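Local structure of glycosyl hydrolase family 10 (4MGQ) at residues A[17-28]-A[106-116]; A[36-44]-A[120-130]. The protein probably acts as an endo-1,4-beta-xylanase that cleaves xylan, the present chain being its calcium-binding carbohydrate-binding module rather than the catalytic domain. One frame throughout, in Å; residues are numbered along the deposited sequence.

Contact 1: residues A[17-28]-A[106-116]; sequences HVLYIHMGEPKT and LGTLGGDIWMD. With CA (calcium ion), chain B.
Tyr20 and Trp114 lie side by side as a cross-strand aromatic pair on two neighbouring antiparallel strands of this beta-sandwich carbohydrate-binding module. It is an offset stack: the tyrosine ring and the indole five-membered ring have centroids 4.7 Å apart and planes inclined by 25°, and Tyr20 CD1 sits over one indole face, towards its rim. At the indole edge, Val18 CG2 packs 3.7 Å from Trp114 CD1.

On the same face, His22 ND1 donates to Asp112 OD1 at 2.6 Å. The bond is nearly straight (165°), lies in the imidazole plane and meets the syn side of OD1, somewhat out of the carboxylate plane. With CG of His22 anti to the backbone N (chi1 177°), the imidazole turns one face to Gly24 N, which sits over its centre.

The strands carrying these side chains are joined by paired backbone bonds between Leu19 and Met115 and between Ile21 and Ile113. The pairing then slips by one residue at a classic beta bulge, where Gly111 O accepts from both Met23 N (2.7 Å) and Gly24 N (3.2 Å). On the inward face, the Met23 chain bends at chi3 and brings SD to Leu109 CB, 3.7 Å away.

At the far end the strands share the calcium ion, which Thr133 and Glu135 also bind. Arg54 holds Asp116 OD2 as well. His17 contributes its backbone O at 2.3 Å from the metal, whereas Asp116 chelates it through both OD1 and OD2.

Contact 2: residues A[36-44]-A[120-130]; sequences YVNPTTELQ and LLDPDGNNLIA
Leu128 O receives the backbone N-H of Thr40 at 2.8 Å, in the carbonyl plane and on a lone pair, and this bond ties segment 36-44 to segment 120-130. Pro39 CA adds a C-H...O contact to the same oxygen at 3.3 Å. Water extends the polar seam on the solvent side: one molecule links Asn38 O to Ala130 N, and another joins Thr40 OG1 to Asn127 O.

Away from this polar seam, on the buried side, the contact is aliphatic. With CG anti to its carbonyl carbon (chi1 -58°), Leu128 turns its methyls to the 36-44 chain, CD2 meeting Thr41 CB and CD1 packing 3.8 Å from Leu43 CD2. Leu43 and Leu120 reach each other tip to tip through their CD2 methyls, 3.9 Å apart, while Pro39 CG lies 3.7 Å from the same Leu120 methyl. The Val37 and Ile129 side chains cross at about a right angle, with both Val37 methyls meeting Ile129 CD1.

A second shell, the Asn127 side chain, positions the chain around Leu128. Asn127 OD1 accepts from Leu120 N (3.0 Å) and Ile129 N (3.1 Å), which approach from opposite faces of its amide plane; the latter bond defines an Asx turn.

In the sandwich, the contact joins the chain leaving strand 34-37 of one sheet to the end of strand 111-121 of the other. Tyr49 of strand 48-57 packs against both Leu43 and Leu128, and Leu102 of strand 99-105 borders Val37.

Overall arrangement
Both contacts use strand 111-121, one at each end, and their centres lie 23 Å apart on opposite sides of the chain's centre. Contact 1 stays within one sheet, where strands 17-24 and 111-121 pair through their backbones with one bulge interrupting the register, and its segments bury 1007 Å² between them. Contact 2 spans the two sheets and buries 399 Å², with one firm direct hydrogen bond, water bridges and leucine packing. Each is partly buried: contact 1 sets a polar, aromatic outer face against an apolar inner one, whereas contact 2 has an apolar floor beneath a hydrated rim. The calcium ion belongs to contact 1; the side chain of Ile129 in contact 2 is about 11 Å from the bound calcium ion.

Contact 1: residues A[17-28]-A[106-116]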
loop_
_atom_site.group_PDB
_atom_site.type_symbol
_atom_site.label_atom_id
_atom_site.label_comp_id
_atom_site.label_asym_id
_atom_site.label_seq_id
_atom_site.Cartn_x
_atom_site.Cartn_y
_atom_site.Cartn_z
ATOM N N HIS A 17 -7.308 -12.357 -2.129
ATOM C CA HIS A 17 -7.602 -11.152 -2.911
ATOM C C HIS A 17 -6.611 -10.056 -2.581
ATOM O O HIS A 17 -6.125 -9.952 -1.450
ATOM C CB HIS A 17 -9.042 -10.698 -2.678
ATOM C CG HIS A 17 -10.044 -11.743 -3.055
ATOM N ND1 HIS A 17 -10.483 -12.701 -2.166
ATOM C CD2 HIS A 17 -10.633 -12.028 -4.240
ATOM C CE1 HIS A 17 -11.328 -13.512 -2.779
ATOM N NE2 HIS A 17 -11.432 -13.131 -4.039
ATOM N N VAL A 18 -6.284 -9.255 -3.593
ATOM C CA VAL A 18 -5.232 -8.258 -3.462
ATOM C C VAL A 18 -5.675 -6.954 -4.122
ATOM O O VAL A 18 -6.594 -6.944 -4.936
ATOM C CB VAL A 18 -3.906 -8.744 -4.100
ATOM C CG1 VAL A 18 -3.520 -10.143 -3.575
ATOM C CG2 VAL A 18 -4.030 -8.788 -5.616
ATOM N N LEU A 19 -5.029 -5.862 -3.742
ATOM C CA LEU A 19 -5.201 -4.589 -4.428
ATOM C C LEU A 19 -4.481 -4.684 -5.775
ATOM O O LEU A 19 -3.352 -5.169 -5.849
ATOM C CB LEU A 19 -4.649 -3.432 -3.584
ATOM C CG LEU A 19 -4.711 -2.012 -4.179
ATOM C CD1 LEU A 19 -4.697 -0.988 -3.061
ATOM C CD2 LEU A 19 -3.558 -1.719 -5.135
ATOM N N TYR A 20 -5.136 -4.207 -6.827
ATOM C CA TYR A 20 -4.572 -4.266 -8.172
ATOM C C TYR A 20 -4.754 -2.951 -8.898
ATOM O O TYR A 20 -5.861 -2.435 -8.978
ATOM C CB TYR A 20 -5.232 -5.382 -8.967
ATOM C CG TYR A 20 -4.935 -5.354 -10.448
ATOM C CD1 TYR A 20 -3.639 -5.517 -10.918
ATOM C CD2 TYR A 20 -5.957 -5.195 -11.376
ATOM C CE1 TYR A 20 -3.362 -5.515 -12.270
ATOM C CE2 TYR A 20 -5.685 -5.182 -12.745
ATOM C CZ TYR A 20 -4.381 -5.345 -13.177
ATOM O OH TYR A 20 -4.081 -5.346 -14.520
ATOM N N ILE A 21 -3.662 -2.420 -9.436
ATOM C CA ILE A 21 -3.746 -1.247 -10.297
ATOM C C ILE A 21 -3.108 -1.546 -11.639
ATOM O O ILE A 21 -1.905 -1.813 -11.713
ATOM C CB ILE A 21 -3.057 -0.027 -9.684
ATOM C CG1 ILE A 21 -3.794 0.418 -8.421
ATOM C CG2 ILE A 21 -2.994 1.119 -10.706
ATOM C CD1 ILE A 21 -3.084 1.516 -7.681
ATOM N N HIS A 22 -3.912 -1.513 -12.692
ATOM C CA HIS A 22 -3.342 -1.490 -14.026
ATOM C C HIS A 22 -2.896 -0.062 -14.302
ATOM O O HIS A 22 -3.719 0.833 -14.477
ATOM C CB HIS A 22 -4.316 -1.949 -15.097
ATOM C CG HIS A 22 -3.736 -1.856 -16.473
ATOM N ND1 HIS A 22 -2.611 -2.557 -16.845
ATOM C CD2 HIS A 22 -4.075 -1.095 -17.539
ATOM C CE1 HIS A 22 -2.306 -2.266 -18.097
ATOM N NE2 HIS A 22 -3.179 -1.380 -18.541
ATOM N N MET A 23 -1.589 0.151 -14.319
ATOM C CA MET A 23 -1.062 1.500 -14.472
ATOM C C MET A 23 -1.015 1.934 -15.935
ATOM O O MET A 23 -1.301 3.085 -16.258
ATOM C CB MET A 23 0.328 1.588 -13.844
ATOM C CG MET A 23 0.295 1.398 -12.328
ATOM S SD MET A 23 1.894 1.484 -11.519
ATOM C CE MET A 23 2.675 -0.003 -12.152
ATOM N N GLY A 24 -0.650 1.011 -16.817
ATOM C CA GLY A 24 -0.459 1.361 -18.219
ATOM C C GLY A 24 0.929 1.946 -18.444
ATOM O O GLY A 24 1.850 1.653 -17.701
ATOM N N GLU A 25 1.081 2.774 -19.474
ATOM C CA GLU A 25 2.392 3.333 -19.815
ATOM C C GLU A 25 2.888 4.366 -18.794
ATOM O O GLU A 25 2.080 5.065 -18.172
ATOM C CB GLU A 25 2.327 3.962 -21.213
ATOM C CG GLU A 25 1.939 2.958 -22.281
ATOM C CD GLU A 25 1.816 3.582 -23.661
ATOM O OE1 GLU A 25 1.617 4.811 -23.732
ATOM O OE2 GLU A 25 1.911 2.835 -24.663
ATOM N N PRO A 26 4.219 4.468 -18.622
ATOM C CA PRO A 26 4.775 5.463 -17.700
ATOM C C PRO A 26 4.367 6.877 -18.055
ATOM O O PRO A 26 4.236 7.219 -19.238
ATOM C CB PRO A 26 6.291 5.287 -17.851
ATOM C CG PRO A 26 6.455 3.886 -18.296
ATOM C CD PRO A 26 5.264 3.578 -19.161
ATOM N N LYS A 27 4.160 7.688 -17.025
ATOM C CA LYS A 27 3.919 9.112 -17.205
ATOM C C LYS A 27 5.218 9.859 -16.999
ATOM O O LYS A 27 6.249 9.262 -16.694
ATOM C CB LYS A 27 2.863 9.620 -16.226
ATOM C CG LYS A 27 1.618 8.775 -16.129
ATOM C CD LYS A 27 0.769 8.882 -17.369
ATOM C CE LYS A 27 -0.658 8.431 -17.089
ATOM N NZ LYS A 27 -1.499 8.502 -18.315
ATOM N N THR A 28 5.169 11.175 -17.140
ATOM C CA THR A 28 6.374 11.996 -17.038
ATOM C C THR A 28 6.897 12.165 -15.608
ATOM O O THR A 28 8.091 12.030 -15.361
ATOM C CB THR A 28 6.124 13.388 -17.646
ATOM O OG1 THR A 28 5.631 13.237 -18.983
ATOM C CG2 THR A 28 7.403 14.205 -17.656
ATOM N N LEU A 106 3.295 6.654 -8.201
ATOM C CA LEU A 106 3.355 5.605 -9.204
ATOM C C LEU A 106 3.577 6.145 -10.611
ATOM O O LEU A 106 3.532 5.384 -11.571
ATOM C CB LEU A 106 2.065 4.783 -9.193
ATOM C CG LEU A 106 1.605 4.197 -7.853
ATOM C CD1 LEU A 106 0.268 3.485 -8.022
ATOM C CD2 LEU A 106 2.645 3.246 -7.303
ATOM N N GLY A 107 3.809 7.448 -10.729
ATOM C CA GLY A 107 3.767 8.097 -12.025
ATOM C C GLY A 107 4.787 7.627 -13.040
ATOM O O GLY A 107 4.484 7.566 -14.232
ATOM N N THR A 108 5.996 7.318 -12.586
ATOM C CA THR A 108 7.049 6.912 -13.515
ATOM C C THR A 108 7.020 5.403 -13.805
ATOM O O THR A 108 7.817 4.904 -14.607
ATOM C CB THR A 108 8.442 7.312 -12.986
ATOM O OG1 THR A 108 8.755 6.552 -11.816
ATOM C CG2 THR A 108 8.488 8.804 -12.647
ATOM N N LEU A 109 6.101 4.679 -13.164
ATOM C CA LEU A 109 6.012 3.235 -13.358
ATOM C C LEU A 109 5.164 2.888 -14.575
ATOM O O LEU A 109 4.326 3.675 -15.005
ATOM C CB LEU A 109 5.424 2.556 -12.115
ATOM C CG LEU A 109 6.092 2.919 -10.790
ATOM C CD1 LEU A 109 5.409 2.127 -9.664
ATOM C CD2 LEU A 109 7.601 2.658 -10.814
ATOM N N GLY A 110 5.390 1.698 -15.116
ATOM C CA GLY A 110 4.565 1.172 -16.185
ATOM C C GLY A 110 4.096 -0.235 -15.861
ATOM O O GLY A 110 4.728 -0.943 -15.077
ATOM N N GLY A 111 2.993 -0.642 -16.479
ATOM C CA GLY A 111 2.501 -1.994 -16.325
ATOM C C GLY A 111 1.514 -2.139 -15.176
ATOM O O GLY A 111 0.566 -1.370 -15.050
ATOM N N ASP A 112 1.750 -3.146 -14.350
ATOM C CA ASP A 112 0.795 -3.569 -13.329
ATOM C C ASP A 112 1.433 -3.602 -11.953
ATOM O O ASP A 112 2.616 -3.899 -11.817
ATOM C CB ASP A 112 0.253 -4.968 -13.658
ATOM C CG ASP A 112 -0.696 -4.973 -14.841
ATOM O OD1 ASP A 112 -1.495 -4.040 -14.979
ATOM O OD2 ASP A 112 -0.635 -5.926 -15.639
ATOM N N ILE A 113 0.646 -3.323 -10.921
ATOM C CA ILE A 113 1.121 -3.504 -9.555
ATOM C C ILE A 113 0.017 -4.174 -8.741
ATOM O O ILE A 113 -1.165 -3.875 -8.920
ATOM C CB ILE A 113 1.553 -2.153 -8.901
ATOM C CG1 ILE A 113 2.057 -2.378 -7.473
ATOM C CG2 ILE A 113 0.422 -1.132 -8.960
ATOM C CD1 ILE A 113 2.796 -1.181 -6.877
ATOM N N TRP A 114 0.420 -5.125 -7.906
ATOM C CA TRP A 114 -0.458 -5.783 -6.941
ATOM C C TRP A 114 0.118 -5.602 -5.538
ATOM O O TRP A 114 1.332 -5.671 -5.347
ATOM C CB TRP A 114 -0.598 -7.286 -7.227
ATOM C CG TRP A 114 -1.135 -7.687 -8.576
ATOM C CD1 TRP A 114 -2.414 -8.057 -8.871
ATOM C CD2 TRP A 114 -0.390 -7.808 -9.801
ATOM N NE1 TRP A 114 -2.517 -8.399 -10.203
ATOM C CE2 TRP A 114 -1.291 -8.248 -10.794
ATOM C CE3 TRP A 114 0.949 -7.586 -10.151
ATOM C CZ2 TRP A 114 -0.901 -8.460 -12.117
ATOM C CZ3 TRP A 114 1.337 -7.804 -11.467
ATOM C CH2 TRP A 114 0.413 -8.236 -12.432
ATOM N N MET A 115 -0.744 -5.367 -4.553
ATOM C CA MET A 115 -0.295 -5.239 -3.167
ATOM C C MET A 115 -1.271 -5.948 -2.244
ATOM O O MET A 115 -2.459 -6.039 -2.545
ATOM C CB MET A 115 -0.156 -3.765 -2.752
ATOM C CG MET A 115 1.074 -3.094 -3.339
ATOM S SD MET A 115 1.324 -1.417 -2.719
ATOM C CE MET A 115 0.029 -0.584 -3.612
ATOM N N ASP A 116 -0.766 -6.437 -1.117
ATOM C CA ASP A 116 -1.620 -7.127 -0.149
ATOM C C ASP A 116 -0.987 -7.073 1.233
ATOM O O ASP A 116 0.205 -6.761 1.381
ATOM C CB ASP A 116 -1.850 -8.589 -0.581
ATOM C CG ASP A 116 -3.067 -9.231 0.089
ATOM O OD1 ASP A 116 -3.924 -8.505 0.655
ATOM O OD2 ASP A 116 -3.175 -10.474 0.013
HETATM CA CA CA B . -5.582 -10.331 0.797
HETATM O O HOH W 1 -3.200 -8.244 -15.456
HETATM O O HOH W 2 -4.922 -10.568 3.110
HETATM O O HOH W 3 -4.945 -12.682 0.914
#

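Contact 2: residues A[36-44]-A[120-130]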
loop_
_atom_site.group_PDB
_atom_site.type_symbol
_atom_site.label_atom_id
_atom_site.label_comp_id
_atom_site.label_asym_id
_atom_site.label_seq_id
_atom_site.Cartn_x
_atom_site.Cartn_y
_atom_site.Cartn_z
ATOM N N TYR A 36 -3.430 6.779 -2.592
ATOM C CA TYR A 36 -3.428 7.312 -1.235
ATOM C C TYR A 36 -4.054 6.376 -0.227
ATOM O O TYR A 36 -5.055 5.740 -0.517
ATOM C CB TYR A 36 -4.213 8.608 -1.177
ATOM C CG TYR A 36 -3.705 9.706 -2.063
ATOM C CD1 TYR A 36 -2.347 9.890 -2.279
ATOM C CD2 TYR A 36 -4.590 10.558 -2.685
ATOM C CE1 TYR A 36 -1.892 10.922 -3.097
ATOM C CE2 TYR A 36 -4.152 11.573 -3.499
ATOM C CZ TYR A 36 -2.809 11.759 -3.694
ATOM O OH TYR A 36 -2.399 12.785 -4.515
ATOM N N VAL A 37 -3.491 6.349 0.972
ATOM C CA VAL A 37 -4.172 5.728 2.111
ATOM C C VAL A 37 -3.866 6.567 3.351
ATOM O O VAL A 37 -2.769 7.121 3.478
ATOM C CB VAL A 37 -3.739 4.256 2.292
ATOM C CG1 VAL A 37 -2.292 4.162 2.739
ATOM C CG2 VAL A 37 -4.673 3.538 3.279
ATOM N N ASN A 38 -4.850 6.713 4.235
ATOM C CA ASN A 38 -4.665 7.509 5.444
ATOM C C ASN A 38 -4.589 6.626 6.685
ATOM O O ASN A 38 -5.528 5.876 6.945
ATOM C CB ASN A 38 -5.813 8.511 5.616
ATOM C CG ASN A 38 -5.692 9.727 4.705
ATOM O OD1 ASN A 38 -5.080 9.673 3.644
ATOM N ND2 ASN A 38 -6.271 10.844 5.138
ATOM N N PRO A 39 -3.486 6.719 7.449
ATOM C CA PRO A 39 -3.390 6.008 8.730
ATOM C C PRO A 39 -4.556 6.380 9.625
ATOM O O PRO A 39 -4.991 7.533 9.606
ATOM C CB PRO A 39 -2.060 6.492 9.306
ATOM C CG PRO A 39 -1.251 6.852 8.091
ATOM C CD PRO A 39 -2.240 7.437 7.132
ATOM N N THR A 40 -5.068 5.412 10.378
ATOM C CA THR A 40 -6.264 5.647 11.200
ATOM C C THR A 40 -5.982 6.512 12.433
ATOM O O THR A 40 -6.912 7.030 13.057
ATOM C CB THR A 40 -6.892 4.311 11.631
ATOM O OG1 THR A 40 -5.902 3.496 12.264
ATOM C CG2 THR A 40 -7.441 3.579 10.418
ATOM N N THR A 41 -4.707 6.638 12.787
ATOM C CA THR A 41 -4.219 7.634 13.732
ATOM C C THR A 41 -3.139 8.444 13.029
ATOM O O THR A 41 -2.286 7.873 12.365
ATOM C CB THR A 41 -3.649 6.991 15.006
ATOM O OG1 THR A 41 -4.702 6.327 15.708
ATOM C CG2 THR A 41 -3.017 8.040 15.926
ATOM N N GLU A 42 -3.190 9.767 13.159
ATOM C CA GLU A 42 -2.166 10.635 12.587
ATOM C C GLU A 42 -0.770 10.264 13.095
ATOM O O GLU A 42 -0.590 9.975 14.280
ATOM C CB GLU A 42 -2.488 12.093 12.916
ATOM C CG GLU A 42 -1.495 13.100 12.392
ATOM C CD GLU A 42 -1.986 14.520 12.610
ATOM O OE1 GLU A 42 -1.859 15.020 13.748
ATOM O OE2 GLU A 42 -2.518 15.114 11.649
ATOM N N LEU A 43 0.216 10.242 12.198
ATOM C CA LEU A 43 1.579 9.928 12.608
ATOM C C LEU A 43 2.158 11.093 13.412
ATOM O O LEU A 43 1.904 12.259 13.100
ATOM C CB LEU A 43 2.459 9.620 11.393
ATOM C CG LEU A 43 1.851 8.666 10.359
ATOM C CD1 LEU A 43 2.894 8.262 9.321
ATOM C CD2 LEU A 43 1.229 7.422 11.010
ATOM N N GLN A 44 2.908 10.763 14.462
ATOM C CA GLN A 44 3.444 11.761 15.383
ATOM C C GLN A 44 4.934 11.984 15.203
ATOM O O GLN A 44 5.716 11.038 15.086
ATOM C CB GLN A 44 3.169 11.349 16.832
ATOM C CG GLN A 44 1.703 11.091 17.125
ATOM C CD GLN A 44 1.499 10.431 18.478
ATOM O OE1 GLN A 44 0.952 9.326 18.572
ATOM N NE2 GLN A 44 1.946 11.104 19.536
ATOM N N LEU A 120 0.653 -0.693 8.821
ATOM C CA LEU A 120 1.528 0.402 9.211
ATOM C C LEU A 120 1.548 0.433 10.723
ATOM O O LEU A 120 0.554 0.812 11.345
ATOM C CB LEU A 120 1.051 1.740 8.656
ATOM C CG LEU A 120 1.959 2.933 8.968
ATOM C CD1 LEU A 120 3.310 2.846 8.231
ATOM C CD2 LEU A 120 1.250 4.254 8.674
ATOM N N LEU A 121 2.662 -0.007 11.300
ATOM C CA LEU A 121 2.737 -0.212 12.747
ATOM C C LEU A 121 3.409 0.942 13.464
ATOM O O LEU A 121 4.497 1.373 13.089
ATOM C CB LEU A 121 3.466 -1.520 13.032
ATOM C CG LEU A 121 2.824 -2.474 12.025
ATOM C CD1 LEU A 121 3.732 -3.565 11.562
ATOM C CD2 LEU A 121 1.467 -2.983 12.490
ATOM N N ASP A 122 2.760 1.446 14.509
ATOM C CA ASP A 122 3.370 2.504 15.300
ATOM C C ASP A 122 4.416 1.858 16.231
ATOM O O ASP A 122 4.589 0.640 16.187
ATOM C CB ASP A 122 2.277 3.331 16.022
ATOM C CG ASP A 122 1.647 2.633 17.227
ATOM O OD1 ASP A 122 2.067 1.538 17.643
ATOM O OD2 ASP A 122 0.699 3.238 17.769
ATOM N N PRO A 123 5.164 2.659 17.024
ATOM C CA PRO A 123 6.216 2.030 17.832
ATOM C C PRO A 123 5.729 0.962 18.816
ATOM O O PRO A 123 6.514 0.087 19.186
ATOM C CB PRO A 123 6.815 3.210 18.603
ATOM C CG PRO A 123 6.538 4.392 17.772
ATOM C CD PRO A 123 5.223 4.132 17.105
ATOM N N ASP A 124 4.467 1.029 19.227
ATOM C CA ASP A 124 3.938 0.056 20.184
ATOM C C ASP A 124 3.433 -1.197 19.476
ATOM O O ASP A 124 3.185 -2.230 20.113
ATOM C CB ASP A 124 2.817 0.672 21.019
ATOM C CG ASP A 124 3.288 1.859 21.839
ATOM O OD1 ASP A 124 4.384 1.774 22.427
ATOM O OD2 ASP A 124 2.568 2.875 21.878
ATOM N N GLY A 125 3.284 -1.098 18.158
ATOM C CA GLY A 125 2.818 -2.210 17.352
ATOM C C GLY A 125 1.395 -2.085 16.833
ATOM O O GLY A 125 0.899 -2.992 16.150
ATOM N N ASN A 126 0.715 -0.984 17.149
ATOM C CA ASN A 126 -0.640 -0.791 16.664
ATOM C C ASN A 126 -0.648 -0.656 15.150
ATOM O O ASN A 126 0.151 0.098 14.602
ATOM C CB ASN A 126 -1.279 0.453 17.277
ATOM C CG ASN A 126 -1.380 0.374 18.784
ATOM O OD1 ASN A 126 -2.079 -0.483 19.326
ATOM N ND2 ASN A 126 -0.695 1.278 19.466
ATOM N N ASN A 127 -1.553 -1.366 14.484
ATOM C CA ASN A 127 -1.677 -1.273 13.031
ATOM C C ASN A 127 -2.631 -0.143 12.654
ATOM O O ASN A 127 -3.792 -0.123 13.085
ATOM C CB ASN A 127 -2.153 -2.618 12.464
ATOM C CG ASN A 127 -2.296 -2.618 10.950
ATOM O OD1 ASN A 127 -1.813 -1.717 10.255
ATOM N ND2 ASN A 127 -2.962 -3.644 10.429
ATOM N N LEU A 128 -2.131 0.806 11.867
ATOM C CA LEU A 128 -2.888 1.996 11.509
ATOM C C LEU A 128 -3.503 1.937 10.107
ATOM O O LEU A 128 -4.044 2.931 9.626
ATOM C CB LEU A 128 -1.992 3.228 11.626
ATOM C CG LEU A 128 -1.392 3.419 13.020
ATOM C CD1 LEU A 128 -0.505 4.665 13.054
ATOM C CD2 LEU A 128 -2.504 3.502 14.078
ATOM N N ILE A 129 -3.422 0.786 9.445
ATOM C CA ILE A 129 -4.104 0.631 8.162
ATOM C C ILE A 129 -5.438 -0.077 8.358
ATOM O O ILE A 129 -5.482 -1.225 8.808
ATOM C CB ILE A 129 -3.255 -0.160 7.142
ATOM C CG1 ILE A 129 -1.961 0.597 6.820
ATOM C CG2 ILE A 129 -4.075 -0.462 5.872
ATOM C CD1 ILE A 129 -2.182 1.905 6.083
ATOM N N ALA A 130 -6.520 0.612 8.015
ATOM C CA ALA A 130 -7.872 0.102 8.238
ATOM C C ALA A 130 -8.200 -1.099 7.357
ATOM O O ALA A 130 -8.822 -2.065 7.815
ATOM C CB ALA A 130 -8.893 1.209 8.008
HETATM O O HOH W 4 -6.376 3.248 6.786
HETATM O O HOH W 5 -6.292 0.795 11.968
#